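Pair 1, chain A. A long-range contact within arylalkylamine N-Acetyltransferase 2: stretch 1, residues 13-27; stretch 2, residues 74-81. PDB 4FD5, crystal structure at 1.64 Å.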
# COMPACT_ATOMS: atom_id res chain seq x y z
N THR A 13 -3.61 14.04 9.57
CA THR A 13 -2.33 13.64 8.98
C THR A 13 -1.48 13.02 10.09
O THR A 13 -1.49 13.52 11.21
CB THR A 13 -1.62 14.86 8.36
OG1 THR A 13 -2.46 15.45 7.35
CG2 THR A 13 -0.29 14.45 7.73
N ILE A 14 -0.76 11.94 9.80
CA ILE A 14 -0.04 11.22 10.86
C ILE A 14 1.28 11.90 11.16
O ILE A 14 2.14 12.00 10.29
CB ILE A 14 0.23 9.74 10.49
CG1 ILE A 14 -1.09 9.08 10.08
CG2 ILE A 14 0.84 9.01 11.68
CD1 ILE A 14 -0.97 7.62 9.67
N SER A 15 1.41 12.37 12.40
CA SER A 15 2.61 13.05 12.87
C SER A 15 3.48 12.06 13.64
O SER A 15 3.03 10.97 13.98
CB SER A 15 2.23 14.21 13.79
OG SER A 15 1.73 13.72 15.02
N SER A 16 4.72 12.45 13.92
CA SER A 16 5.68 11.51 14.51
C SER A 16 5.25 10.94 15.87
O SER A 16 5.63 9.82 16.21
CB SER A 16 7.08 12.14 14.61
OG SER A 16 7.11 13.20 15.56
N LYS A 17 4.47 11.70 16.64
CA LYS A 17 4.04 11.22 17.95
C LYS A 17 3.14 9.99 17.83
O LYS A 17 2.95 9.27 18.79
CB LYS A 17 3.33 12.33 18.73
CG LYS A 17 4.25 13.45 19.14
CD LYS A 17 3.64 14.23 20.29
CE LYS A 17 4.57 15.36 20.76
NZ LYS A 17 3.99 16.11 21.90
N TYR A 18 2.60 9.77 16.64
CA TYR A 18 1.72 8.62 16.39
C TYR A 18 2.40 7.48 15.65
O TYR A 18 1.79 6.42 15.49
CB TYR A 18 0.48 9.04 15.60
CG TYR A 18 -0.46 9.89 16.42
CD1 TYR A 18 -1.50 9.31 17.12
CD2 TYR A 18 -0.29 11.26 16.50
CE1 TYR A 18 -2.36 10.08 17.88
CE2 TYR A 18 -1.15 12.04 17.27
CZ TYR A 18 -2.18 11.43 17.95
OH TYR A 18 -3.05 12.18 18.72
N TYR A 19 3.66 7.67 15.23
CA TYR A 19 4.29 6.62 14.45
C TYR A 19 4.26 5.25 15.16
O TYR A 19 3.91 4.24 14.55
CB TYR A 19 5.72 6.96 14.05
CG TYR A 19 5.93 8.11 13.09
CD1 TYR A 19 4.88 8.72 12.40
CD2 TYR A 19 7.21 8.59 12.85
CE1 TYR A 19 5.10 9.78 11.52
CE2 TYR A 19 7.44 9.61 11.99
CZ TYR A 19 6.40 10.21 11.32
OH TYR A 19 6.68 11.25 10.47
N ASP A 20 4.66 5.20 16.43
CA ASP A 20 4.68 3.92 17.13
C ASP A 20 3.28 3.31 17.13
O ASP A 20 3.14 2.12 16.83
CB ASP A 20 5.15 4.06 18.58
CG ASP A 20 6.66 4.21 18.70
OD1 ASP A 20 7.38 4.10 17.69
OD2 ASP A 20 7.15 4.41 19.84
N ASP A 21 2.28 4.13 17.45
CA ASP A 21 0.89 3.65 17.56
C ASP A 21 0.48 3.08 16.20
O ASP A 21 -0.24 2.06 16.13
CB ASP A 21 -0.09 4.79 17.88
CG ASP A 21 -0.05 5.23 19.34
OD1 ASP A 21 0.55 4.54 20.18
OD2 ASP A 21 -0.66 6.29 19.64
N VAL A 22 0.92 3.73 15.14
CA VAL A 22 0.49 3.32 13.80
C VAL A 22 1.17 1.99 13.45
O VAL A 22 0.53 1.05 12.97
CB VAL A 22 0.75 4.43 12.75
CG1 VAL A 22 0.66 3.88 11.31
CG2 VAL A 22 -0.21 5.59 12.96
N ILE A 23 2.46 1.87 13.77
CA ILE A 23 3.15 0.66 13.40
C ILE A 23 2.61 -0.52 14.20
O ILE A 23 2.42 -1.61 13.65
CB ILE A 23 4.67 0.84 13.53
CG1 ILE A 23 5.15 1.80 12.44
CG2 ILE A 23 5.37 -0.52 13.43
CD1 ILE A 23 6.55 2.32 12.61
N GLU A 24 2.28 -0.30 15.47
CA GLU A 24 1.64 -1.33 16.27
C GLU A 24 0.30 -1.74 15.65
O GLU A 24 0.02 -2.93 15.53
CB GLU A 24 1.47 -0.87 17.72
CG GLU A 24 0.84 -1.90 18.65
CD GLU A 24 1.67 -3.18 18.81
OE1 GLU A 24 2.87 -3.21 18.48
OE2 GLU A 24 1.08 -4.18 19.28
N HIS A 25 -0.50 -0.76 15.21
CA HIS A 25 -1.77 -1.07 14.54
C HIS A 25 -1.46 -2.02 13.38
O HIS A 25 -2.12 -3.06 13.23
CB HIS A 25 -2.49 0.20 14.06
CG HIS A 25 -3.49 -0.02 12.95
ND1 HIS A 25 -4.81 -0.35 13.17
CD2 HIS A 25 -3.36 0.07 11.60
CE1 HIS A 25 -5.44 -0.47 12.01
NE2 HIS A 25 -4.58 -0.21 11.04
N LEU A 26 -0.43 -1.70 12.61
CA LEU A 26 -0.13 -2.53 11.44
C LEU A 26 0.26 -3.94 11.90
O LEU A 26 -0.26 -4.94 11.38
CB LEU A 26 0.94 -1.87 10.54
CG LEU A 26 0.49 -0.54 9.91
CD1 LEU A 26 1.62 0.17 9.17
CD2 LEU A 26 -0.72 -0.74 8.98
N ARG A 27 1.11 -4.02 12.92
CA ARG A 27 1.57 -5.32 13.39
C ARG A 27 0.38 -6.15 13.77
O ARG A 27 0.37 -7.36 13.58
CB ARG A 27 2.44 -5.19 14.62
CG ARG A 27 3.81 -4.66 14.36
CD ARG A 27 4.70 -4.88 15.58
NE ARG A 27 5.93 -4.12 15.46
CZ ARG A 27 6.13 -2.92 16.01
NH1 ARG A 27 5.19 -2.36 16.76
NH2 ARG A 27 7.29 -2.30 15.83
N ASP A 74 -7.78 5.94 19.94
CA ASP A 74 -7.40 4.69 19.28
C ASP A 74 -7.28 4.84 17.77
O ASP A 74 -8.08 5.54 17.15
CB ASP A 74 -8.44 3.60 19.57
CG ASP A 74 -8.46 3.16 21.03
OD1 ASP A 74 -7.80 3.83 21.85
OD2 ASP A 74 -9.13 2.15 21.32
N ILE A 75 -6.29 4.19 17.17
CA ILE A 75 -6.16 4.15 15.72
C ILE A 75 -7.26 3.25 15.17
O ILE A 75 -7.24 2.03 15.38
CB ILE A 75 -4.76 3.62 15.28
CG1 ILE A 75 -3.64 4.53 15.82
CG2 ILE A 75 -4.67 3.49 13.75
CD1 ILE A 75 -3.72 5.95 15.35
N ALA A 76 -8.23 3.84 14.49
CA ALA A 76 -9.30 3.05 13.88
C ALA A 76 -8.86 2.55 12.52
O ALA A 76 -9.24 1.46 12.08
CB ALA A 76 -10.57 3.87 13.76
N GLY A 77 -8.05 3.35 11.83
CA GLY A 77 -7.54 2.88 10.55
C GLY A 77 -6.51 3.83 9.99
O GLY A 77 -6.38 4.94 10.50
N VAL A 78 -5.77 3.42 8.97
CA VAL A 78 -4.79 4.31 8.34
C VAL A 78 -4.72 4.14 6.82
O VAL A 78 -5.02 3.07 6.27
CB VAL A 78 -3.37 4.09 8.89
CG1 VAL A 78 -3.32 4.44 10.39
CG2 VAL A 78 -2.89 2.67 8.62
N ALA A 79 -4.28 5.20 6.16
CA ALA A 79 -3.81 5.15 4.79
C ALA A 79 -2.38 5.64 4.81
O ALA A 79 -2.14 6.82 5.05
CB ALA A 79 -4.64 6.05 3.90
N LEU A 80 -1.43 4.73 4.62
CA LEU A 80 -0.03 5.14 4.56
C LEU A 80 0.26 5.44 3.10
O LEU A 80 0.11 4.55 2.23
CB LEU A 80 0.91 4.05 5.07
CG LEU A 80 1.28 4.13 6.55
CD1 LEU A 80 0.05 3.98 7.41
CD2 LEU A 80 2.34 3.12 6.95
N ASN A 81 0.69 6.68 2.87
CA ASN A 81 0.90 7.22 1.54
C ASN A 81 2.32 7.72 1.39
O ASN A 81 2.87 8.32 2.32
CB ASN A 81 -0.06 8.39 1.27
CG ASN A 81 -1.51 8.00 1.48
OD1 ASN A 81 -1.96 6.94 1.03
ND2 ASN A 81 -2.26 8.85 2.17
O HOH W 1 -5.87 -0.56 15.78

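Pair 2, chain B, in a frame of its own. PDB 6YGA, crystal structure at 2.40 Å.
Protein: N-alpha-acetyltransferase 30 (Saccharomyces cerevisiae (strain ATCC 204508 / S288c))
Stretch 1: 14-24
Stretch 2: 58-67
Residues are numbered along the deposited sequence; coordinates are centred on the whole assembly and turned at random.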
# COMPACT_ATOMS: atom_id res chain seq x y z
N GLU B 14 30.52 26.13 2.87
CA GLU B 14 31.21 24.88 2.59
C GLU B 14 30.67 23.74 3.45
O GLU B 14 30.58 22.60 2.99
CB GLU B 14 32.71 25.04 2.80
CG GLU B 14 33.42 25.77 1.67
CD GLU B 14 34.92 25.79 1.84
OE1 GLU B 14 35.40 25.33 2.90
OE2 GLU B 14 35.62 26.27 0.92
N GLN B 15 30.31 24.04 4.70
CA GLN B 15 29.69 23.03 5.55
C GLN B 15 28.37 22.56 4.95
O GLN B 15 28.06 21.36 4.93
CB GLN B 15 29.48 23.60 6.95
CG GLN B 15 29.49 22.59 8.07
CD GLN B 15 29.31 23.24 9.43
OE1 GLN B 15 28.21 23.68 9.77
NE2 GLN B 15 30.38 23.31 10.20
N PHE B 16 27.58 23.51 4.43
CA PHE B 16 26.32 23.18 3.75
C PHE B 16 26.55 22.20 2.61
O PHE B 16 25.88 21.17 2.51
CB PHE B 16 25.68 24.47 3.24
CG PHE B 16 24.23 24.33 2.83
CD1 PHE B 16 23.88 23.64 1.68
CD2 PHE B 16 23.23 24.91 3.59
CE1 PHE B 16 22.56 23.52 1.30
CE2 PHE B 16 21.90 24.80 3.22
CZ PHE B 16 21.56 24.10 2.07
N ALA B 17 27.49 22.52 1.72
CA ALA B 17 27.70 21.69 0.54
C ALA B 17 28.19 20.30 0.93
O ALA B 17 27.84 19.31 0.28
CB ALA B 17 28.69 22.36 -0.41
N SER B 18 29.00 20.20 1.99
CA SER B 18 29.53 18.91 2.40
C SER B 18 28.41 17.98 2.88
O SER B 18 28.46 16.77 2.66
CB SER B 18 30.58 19.09 3.49
OG SER B 18 31.47 20.15 3.18
N ILE B 19 27.40 18.55 3.54
CA ILE B 19 26.26 17.75 3.99
C ILE B 19 25.50 17.19 2.80
O ILE B 19 25.07 16.03 2.81
CB ILE B 19 25.35 18.61 4.90
CG1 ILE B 19 26.09 19.03 6.17
CG2 ILE B 19 24.07 17.86 5.23
CD1 ILE B 19 25.36 20.06 6.99
N LYS B 20 25.32 18.01 1.76
CA LYS B 20 24.62 17.54 0.56
C LYS B 20 25.36 16.38 -0.09
O LYS B 20 24.73 15.42 -0.54
CB LYS B 20 24.45 18.70 -0.42
CG LYS B 20 24.16 18.26 -1.85
CD LYS B 20 23.27 19.26 -2.58
CE LYS B 20 22.86 18.71 -3.93
NZ LYS B 20 21.72 19.46 -4.51
N LYS B 21 26.69 16.45 -0.14
CA LYS B 21 27.46 15.37 -0.77
C LYS B 21 27.31 14.07 0.00
O LYS B 21 27.16 13.00 -0.60
CB LYS B 21 28.93 15.77 -0.86
CG LYS B 21 29.76 14.86 -1.75
CD LYS B 21 29.32 14.98 -3.21
CE LYS B 21 30.27 14.24 -4.14
NZ LYS B 21 29.99 14.51 -5.58
N LEU B 22 27.35 14.13 1.33
CA LEU B 22 27.20 12.93 2.15
C LEU B 22 25.84 12.27 1.91
O LEU B 22 25.76 11.07 1.63
CB LEU B 22 27.36 13.27 3.62
CG LEU B 22 28.77 13.39 4.20
CD1 LEU B 22 28.69 13.75 5.68
CD2 LEU B 22 29.53 12.09 4.01
N ILE B 23 24.76 13.05 2.02
CA ILE B 23 23.42 12.49 1.94
C ILE B 23 23.14 11.96 0.54
O ILE B 23 22.49 10.92 0.37
CB ILE B 23 22.39 13.54 2.39
CG1 ILE B 23 22.56 13.85 3.88
CG2 ILE B 23 20.97 13.07 2.10
CD1 ILE B 23 21.70 14.98 4.38
N ASP B 24 23.63 12.65 -0.50
CA ASP B 24 23.33 12.26 -1.87
C ASP B 24 23.99 10.93 -2.24
O ASP B 24 23.44 10.19 -3.07
CB ASP B 24 23.78 13.34 -2.85
CG ASP B 24 22.82 14.51 -2.90
OD1 ASP B 24 21.65 14.34 -2.49
OD2 ASP B 24 23.23 15.60 -3.35
N PRO B 58 40.13 17.80 9.15
CA PRO B 58 39.46 17.72 10.46
C PRO B 58 38.02 18.21 10.46
O PRO B 58 37.16 17.56 11.07
CB PRO B 58 40.36 18.60 11.36
CG PRO B 58 41.67 18.61 10.65
CD PRO B 58 41.32 18.66 9.20
N ASN B 59 37.72 19.33 9.81
CA ASN B 59 36.39 19.91 9.89
C ASN B 59 35.46 19.45 8.77
O ASN B 59 34.34 19.96 8.66
CB ASN B 59 36.50 21.44 9.90
CG ASN B 59 35.22 22.11 10.36
OD1 ASN B 59 34.59 22.86 9.61
ND2 ASN B 59 34.82 21.85 11.60
N ILE B 60 35.88 18.51 7.93
CA ILE B 60 34.95 18.02 6.91
C ILE B 60 33.93 17.11 7.59
O ILE B 60 34.30 16.33 8.49
CB ILE B 60 35.70 17.29 5.79
CG1 ILE B 60 34.75 16.96 4.63
CG2 ILE B 60 36.34 16.02 6.33
CD1 ILE B 60 35.36 16.06 3.59
N PRO B 61 32.64 17.20 7.26
CA PRO B 61 31.67 16.29 7.87
C PRO B 61 31.79 14.89 7.30
O PRO B 61 31.78 14.69 6.09
CB PRO B 61 30.32 16.93 7.51
CG PRO B 61 30.63 18.35 7.18
CD PRO B 61 31.99 18.31 6.55
N ILE B 62 31.91 13.91 8.20
CA ILE B 62 31.88 12.49 7.83
C ILE B 62 30.54 11.84 8.17
O ILE B 62 30.32 10.68 7.81
CB ILE B 62 33.04 11.71 8.49
CG1 ILE B 62 33.14 12.02 9.99
CG2 ILE B 62 34.35 12.04 7.80
CD1 ILE B 62 32.34 11.10 10.89
N GLY B 63 29.66 12.56 8.86
CA GLY B 63 28.32 12.07 9.13
C GLY B 63 27.44 13.24 9.50
O GLY B 63 27.92 14.27 9.99
N CYS B 64 26.14 13.08 9.27
CA CYS B 64 25.21 14.15 9.58
C CYS B 64 23.81 13.59 9.77
O CYS B 64 23.48 12.50 9.29
CB CYS B 64 25.21 15.22 8.49
SG CYS B 64 24.51 14.65 6.92
N ILE B 65 22.99 14.38 10.45
CA ILE B 65 21.57 14.07 10.63
C ILE B 65 20.79 15.37 10.43
O ILE B 65 21.22 16.43 10.89
CB ILE B 65 21.30 13.42 12.00
CG1 ILE B 65 19.85 12.98 12.13
CG2 ILE B 65 21.70 14.35 13.15
CD1 ILE B 65 19.58 12.17 13.38
N VAL B 66 19.67 15.28 9.73
CA VAL B 66 18.86 16.44 9.37
C VAL B 66 17.46 16.21 9.90
O VAL B 66 16.84 15.18 9.59
CB VAL B 66 18.85 16.68 7.86
CG1 VAL B 66 18.10 17.96 7.54
CG2 VAL B 66 20.27 16.75 7.31
N CYS B 67 16.95 17.15 10.70
CA CYS B 67 15.68 16.97 11.39
C CYS B 67 14.83 18.23 11.26
O CYS B 67 15.32 19.32 10.99
CB CYS B 67 15.90 16.65 12.87
SG CYS B 67 16.95 15.21 13.14

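A helix laid nearly at right angles across a strand, in two acetyltransferases. In pair 1 helix 19-27 crosses strand 75-81 at -80°, with axes 9.4 Å apart at closest approach; in pair 2 helix 14-24 crosses strand 63-67 at -93° and 8.6 Å. Fourteen central residues superpose with an RMSD of 0.8 Å, and the buried surfaces are similar, 413 and 427 Å². Neither contact contains a direct hydrogen bond between the stretches, so both rest chiefly on apolar packing.

The matching helix positions Val A22 = Ile B19, His A25 = Leu B22 and Leu A26 = Ile B23 meet the stretch 2 positions Ile A75 = Pro B61, Val A78 = Cys B64 and Leu A80 = Val B66. Gly A77 and Gly B63 also coincide, and their backbones lie close to the matching helix side chains: CE1 of His A25 is 4.2 Å from CA of Gly A77, and CD1 of Leu B22 is 3.5 Å from N of Gly B63.

The sharpest difference lies at His A25 = Leu B22. In pair 1 the imidazole takes CG2 of Ile A75 over one face, 4.0 Å from the ring centroid, a CH-pi contact. The ring also makes a polar link: water 1 lies 2.8 Å from ND1 of His A25 and donates to O of Ile A75 at 3.0 Å, bridging helix and strand. In pair 2 the aliphatic Leu B22 reaches the backbone, its CD1 3.3 Å from O of Pro B61, and also packs on the proline ring, with CD1 4.0 Å from CB of Pro B61.

One turn earlier, at Asp A21 = Ser B18, both CA-to-CB bonds point toward the other stretch and CB makes the contact: CB of Asp A21 is 4.1 Å from CG1 of Ile A75, whereas CB of Ser B18 comes to 3.5 Å from CD of Pro B61. The hydroxyl of Ser B18 turns back to its own helix, OG donating to O of Glu B14 at 2.6 Å.

Farther along the strand, Val A78 is contacted by Val A22 (CG1 to CG1, 4.1 Å) and Leu A26 (CD2 to CG2 of Val A78, 4.1 Å). Cys B64 fills the same place with one sulfur: SG lies 3.7 Å from both CG2 of Ile B19 and CG1 of Ile B23. Two residues on, at Leu A80 = Val B66, CD2 of Leu A80 meets CD1 of Leu A26 at 3.8 Å; the shorter Val B66 is met by the isoleucine, CD1 of Ile B23 lying 3.7 Å from CG2 of Val B66.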